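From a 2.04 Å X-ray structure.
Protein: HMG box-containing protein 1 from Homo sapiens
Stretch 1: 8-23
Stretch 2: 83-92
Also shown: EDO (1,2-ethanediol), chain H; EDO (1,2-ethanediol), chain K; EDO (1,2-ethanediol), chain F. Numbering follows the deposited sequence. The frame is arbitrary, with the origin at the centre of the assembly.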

# COMPACT_ATOMS: atom_id res chain seq x y z
N VAL A 8 4.45 6.56 -5.31
CA VAL A 8 4.17 6.54 -6.75
C VAL A 8 2.68 6.70 -7.01
O VAL A 8 2.28 7.46 -7.87
CB VAL A 8 4.67 5.22 -7.38
CG1 VAL A 8 4.30 5.18 -8.91
CG2 VAL A 8 6.17 5.14 -7.21
N TRP A 9 1.85 5.97 -6.29
CA TRP A 9 0.40 6.00 -6.44
C TRP A 9 -0.21 5.62 -5.09
O TRP A 9 0.22 4.63 -4.48
CB TRP A 9 -0.09 5.02 -7.53
CG TRP A 9 -1.55 4.97 -7.53
CD1 TRP A 9 -2.40 5.92 -8.08
CD2 TRP A 9 -2.39 3.98 -6.91
NE1 TRP A 9 -3.69 5.56 -7.84
CE2 TRP A 9 -3.73 4.40 -7.11
CE3 TRP A 9 -2.16 2.79 -6.23
CZ2 TRP A 9 -4.81 3.66 -6.68
CZ3 TRP A 9 -3.25 2.05 -5.77
CH2 TRP A 9 -4.55 2.49 -6.00
N HIS A 10 -1.19 6.40 -4.63
CA HIS A 10 -1.79 6.21 -3.30
C HIS A 10 -0.63 6.24 -2.29
O HIS A 10 0.26 7.06 -2.44
CB HIS A 10 -2.59 4.92 -3.25
CG HIS A 10 -3.55 4.83 -2.10
ND1 HIS A 10 -3.17 4.50 -0.81
CD2 HIS A 10 -4.90 4.97 -2.07
CE1 HIS A 10 -4.24 4.45 -0.04
NE2 HIS A 10 -5.30 4.73 -0.79
N CYS A 11 -0.61 5.34 -1.30
CA CYS A 11 0.50 5.31 -0.32
C CYS A 11 1.68 4.44 -0.76
O CYS A 11 2.61 4.23 -0.00
CB CYS A 11 -0.02 4.75 1.00
SG CYS A 11 -0.48 3.01 0.98
N PHE A 12 1.65 3.91 -1.98
CA PHE A 12 2.60 2.89 -2.43
C PHE A 12 3.91 3.40 -3.02
O PHE A 12 3.94 4.29 -3.88
CB PHE A 12 1.89 1.89 -3.36
CG PHE A 12 0.76 1.19 -2.67
CD1 PHE A 12 1.03 0.26 -1.67
CD2 PHE A 12 -0.54 1.48 -2.97
CE1 PHE A 12 0.02 -0.33 -1.01
CE2 PHE A 12 -1.57 0.85 -2.36
CZ PHE A 12 -1.31 -0.04 -1.35
N LEU A 13 5.01 2.81 -2.53
CA LEU A 13 6.35 3.18 -2.96
C LEU A 13 6.79 2.41 -4.22
O LEU A 13 6.20 1.38 -4.61
CB LEU A 13 7.34 2.93 -1.82
CG LEU A 13 7.03 3.63 -0.49
CD1 LEU A 13 8.20 3.59 0.49
CD2 LEU A 13 6.60 5.03 -0.69
N LYS A 14 7.86 2.94 -4.82
CA LYS A 14 8.49 2.34 -5.97
C LYS A 14 8.78 0.87 -5.70
O LYS A 14 9.23 0.49 -4.60
CB LYS A 14 9.79 3.07 -6.22
CG LYS A 14 10.64 2.49 -7.38
CD LYS A 14 11.78 3.43 -7.67
CE LYS A 14 12.70 2.91 -8.77
NZ LYS A 14 12.03 2.82 -10.08
N GLY A 15 8.47 0.02 -6.68
CA GLY A 15 8.73 -1.42 -6.55
C GLY A 15 7.49 -2.18 -6.17
O GLY A 15 7.48 -3.41 -6.26
N THR A 16 6.44 -1.48 -5.76
CA THR A 16 5.15 -2.12 -5.48
C THR A 16 4.49 -2.59 -6.77
O THR A 16 4.61 -1.93 -7.82
CB THR A 16 4.20 -1.15 -4.70
OG1 THR A 16 4.86 -0.66 -3.52
CG2 THR A 16 2.89 -1.87 -4.28
N ARG A 17 3.80 -3.72 -6.69
CA ARG A 17 3.02 -4.28 -7.79
C ARG A 17 1.58 -4.36 -7.32
O ARG A 17 1.32 -4.71 -6.15
CB ARG A 17 3.57 -5.69 -8.20
CG ARG A 17 5.02 -5.65 -8.67
CD ARG A 17 5.62 -6.98 -9.12
NE ARG A 17 4.89 -7.52 -10.26
CZ ARG A 17 4.92 -7.00 -11.48
NH1 ARG A 17 5.62 -5.90 -11.74
NH2 ARG A 17 4.24 -7.58 -12.45
N LEU A 18 0.67 -4.05 -8.23
CA LEU A 18 -0.75 -3.91 -7.93
C LEU A 18 -1.56 -4.97 -8.67
O LEU A 18 -1.27 -5.28 -9.83
CB LEU A 18 -1.25 -2.57 -8.42
CG LEU A 18 -0.51 -1.36 -7.84
CD1 LEU A 18 -1.12 -0.12 -8.44
CD2 LEU A 18 -0.52 -1.36 -6.28
N CYS A 19 -2.61 -5.48 -8.03
CA CYS A 19 -3.55 -6.38 -8.70
C CYS A 19 -4.95 -6.07 -8.23
O CYS A 19 -5.37 -6.48 -7.17
CB CYS A 19 -3.17 -7.83 -8.42
SG CYS A 19 -4.21 -8.98 -9.41
N PHE A 20 -5.67 -5.28 -9.03
CA PHE A 20 -7.03 -4.89 -8.73
C PHE A 20 -7.96 -6.08 -8.97
O PHE A 20 -7.84 -6.77 -9.98
CB PHE A 20 -7.43 -3.71 -9.62
CG PHE A 20 -6.79 -2.44 -9.23
CD1 PHE A 20 -7.39 -1.63 -8.27
CD2 PHE A 20 -5.58 -2.05 -9.77
CE1 PHE A 20 -6.80 -0.46 -7.88
CE2 PHE A 20 -4.99 -0.88 -9.38
CZ PHE A 20 -5.61 -0.07 -8.44
N HIS A 21 -8.85 -6.35 -8.04
CA HIS A 21 -9.74 -7.49 -8.21
C HIS A 21 -10.89 -7.17 -9.18
O HIS A 21 -11.46 -8.07 -9.76
CB HIS A 21 -10.32 -7.94 -6.85
CG HIS A 21 -9.32 -8.53 -5.91
ND1 HIS A 21 -9.67 -9.48 -4.97
CD2 HIS A 21 -7.99 -8.30 -5.74
CE1 HIS A 21 -8.59 -9.83 -4.28
NE2 HIS A 21 -7.56 -9.13 -4.73
N LYS A 22 -11.25 -5.89 -9.33
CA LYS A 22 -12.31 -5.50 -10.24
C LYS A 22 -11.78 -4.54 -11.27
O LYS A 22 -10.69 -4.00 -11.12
CB LYS A 22 -13.49 -4.85 -9.52
CG LYS A 22 -14.19 -5.77 -8.50
CD LYS A 22 -15.42 -6.46 -9.00
CE LYS A 22 -16.04 -7.36 -7.91
NZ LYS A 22 -16.67 -6.54 -6.82
N GLY A 23 -12.54 -4.36 -12.34
CA GLY A 23 -12.17 -3.39 -13.38
C GLY A 23 -11.59 -4.02 -14.63
O GLY A 23 -11.55 -5.23 -14.77
C1 EDO H . -12.22 -0.88 -10.44
O1 EDO H . -12.12 -0.02 -9.29
C2 EDO H . -13.67 -1.28 -10.75
O2 EDO H . -14.41 -0.21 -11.36
C1 EDO K . -16.58 -6.99 -12.62
O1 EDO K . -15.47 -7.86 -12.88
C2 EDO K . -16.07 -5.61 -12.94
O2 EDO K . -14.76 -5.90 -13.40
C1 EDO F . 3.16 -10.88 -8.31
O1 EDO F . 3.74 -10.10 -9.37
C2 EDO F . 3.48 -12.36 -8.48
O2 EDO F . 2.53 -13.10 -7.71
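Stretch 2 (83-92) TVEDGLLTVE

Stretch 2 runs antiparallel to stretch 1. Strand 89-92 pairs with strand 17-20, with 162° between their N-to-C directions and a closest approach of 4.7 Å between their axes. Residues 84-86 have helical backbone angles but lack the regular helical bonds. The two stretches bury 766 Å² between them, both sides summed.

A type II' turn runs from Trp 9 to Phe 12. The rings of these two residues reach the strand. Trp 9 CZ3 lies 4.1 Å from Leu 89 CD2, at the ring edge. Phe 12 CZ lies 3.8 Å from Val 91 CG1, and Phe 12 CE2 is 4.0 Å from Leu 89 CD2.

A type II turn, Leu 13 to Thr 16, leads into the strand. Water 1 bridges Gly 15 O (2.8 Å) and Glu 92 OE2 (2.7 Å).

Arg 17 pairs with Glu 92 through two hydrogen bonds: Arg 17 N to Glu 92 O, 3.0 Å, and Glu 92 N to Arg 17 O, 2.9 Å. Leu 18 faces Val 91 in a non-hydrogen-bonded pair, CA to CA 4.6 Å. Their side chains pack, Leu 18 CD2 to Val 91 CG1 being 3.7 Å. Cys 19 pairs with Thr 90: Cys 19 N to Thr 90 O is 2.7 Å, and Thr 90 N to Cys 19 O is 3.0 Å. Leu 89 CD1 sits over the Phe 20 ring, 4.0 Å from Phe 20 CD1. Side chains alternate along the strands, so Leu 18, Phe 20, Leu 89 and Val 91 share one face of the sheet, and Arg 17, Cys 19, Thr 90 and Glu 92 the other.

Beyond the strand, His 21 N donates a hydrogen bond to Leu 88 O, 2.9 Å. Leu 88 CB lies over one face of the His 21 ring, 3.8 Å from the ring centroid, while His 21 NE2 hydrogen-bonds Thr 90 OG1 at 2.7 Å. Lys 22 CG packs 3.6 Å from Gly 87 CA; a CB on Gly 87 would come 2.4 Å from Lys 22 CG, a clash. Lys 22 NZ makes a weak hydrogen bond to Val 84 O, 3.2 Å.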

# COMPACT_ATOMS: atom_id res chain seq x y z
N THR A 83 -15.84 0.21 -0.58
CA THR A 83 -16.95 0.19 -1.53
C THR A 83 -16.88 -1.07 -2.34
O THR A 83 -15.86 -1.31 -3.01
CB THR A 83 -16.75 1.33 -2.54
OG1 THR A 83 -16.86 2.59 -1.86
CG2 THR A 83 -17.75 1.28 -3.58
N VAL A 84 -17.94 -1.87 -2.33
CA VAL A 84 -17.94 -3.14 -3.05
C VAL A 84 -17.65 -3.01 -4.53
O VAL A 84 -16.89 -3.81 -5.11
CB VAL A 84 -19.27 -3.93 -2.84
CG1 VAL A 84 -19.30 -5.21 -3.70
CG2 VAL A 84 -19.44 -4.26 -1.32
N GLU A 85 -18.20 -1.98 -5.15
CA GLU A 85 -18.10 -1.82 -6.61
C GLU A 85 -16.68 -1.52 -7.05
O GLU A 85 -16.30 -1.90 -8.15
CB GLU A 85 -19.08 -0.73 -7.16
CG GLU A 85 -19.74 0.20 -6.10
CD GLU A 85 -20.73 -0.56 -5.17
OE1 GLU A 85 -20.56 -0.51 -3.91
OE2 GLU A 85 -21.64 -1.23 -5.72
N ASP A 86 -15.90 -0.85 -6.20
CA ASP A 86 -14.48 -0.59 -6.50
C ASP A 86 -13.61 -1.85 -6.45
O ASP A 86 -12.61 -1.96 -7.19
CB ASP A 86 -13.92 0.48 -5.54
CG ASP A 86 -14.44 1.86 -5.87
OD1 ASP A 86 -15.15 1.97 -6.86
OD2 ASP A 86 -14.16 2.82 -5.16
N GLY A 87 -14.00 -2.79 -5.59
CA GLY A 87 -13.31 -4.07 -5.46
C GLY A 87 -12.07 -3.99 -4.58
O GLY A 87 -11.53 -2.89 -4.30
N LEU A 88 -11.62 -5.17 -4.16
CA LEU A 88 -10.40 -5.31 -3.37
C LEU A 88 -9.16 -5.04 -4.22
O LEU A 88 -9.20 -5.04 -5.47
CB LEU A 88 -10.33 -6.69 -2.75
CG LEU A 88 -11.56 -7.09 -1.90
CD1 LEU A 88 -11.34 -8.49 -1.28
CD2 LEU A 88 -11.87 -6.04 -0.81
N LEU A 89 -8.06 -4.81 -3.53
CA LEU A 89 -6.74 -4.64 -4.17
C LEU A 89 -5.76 -5.53 -3.47
O LEU A 89 -5.67 -5.46 -2.24
CB LEU A 89 -6.25 -3.20 -4.00
CG LEU A 89 -4.80 -2.84 -4.41
CD1 LEU A 89 -4.58 -3.05 -5.88
CD2 LEU A 89 -4.49 -1.40 -4.02
N THR A 90 -5.00 -6.32 -4.22
CA THR A 90 -3.88 -7.08 -3.66
C THR A 90 -2.60 -6.43 -4.19
O THR A 90 -2.54 -6.02 -5.35
CB THR A 90 -3.95 -8.57 -4.03
OG1 THR A 90 -5.18 -9.08 -3.51
CG2 THR A 90 -2.77 -9.38 -3.39
N VAL A 91 -1.60 -6.29 -3.32
CA VAL A 91 -0.34 -5.71 -3.71
C VAL A 91 0.79 -6.62 -3.29
O VAL A 91 0.64 -7.43 -2.37
CB VAL A 91 -0.09 -4.28 -3.08
CG1 VAL A 91 -1.28 -3.36 -3.29
CG2 VAL A 91 0.25 -4.37 -1.63
N GLU A 92 1.91 -6.50 -3.99
CA GLU A 92 3.18 -7.03 -3.54
C GLU A 92 4.05 -5.85 -3.17
O GLU A 92 4.16 -4.91 -3.95
CB GLU A 92 3.84 -7.81 -4.65
CG GLU A 92 5.11 -8.53 -4.28
CD GLU A 92 5.98 -8.79 -5.48
OE1 GLU A 92 5.89 -9.93 -6.00
OE2 GLU A 92 6.75 -7.88 -5.91
O HOH W 1 7.68 -5.71 -4.59
O HOH W 2 -10.49 -3.71 -7.58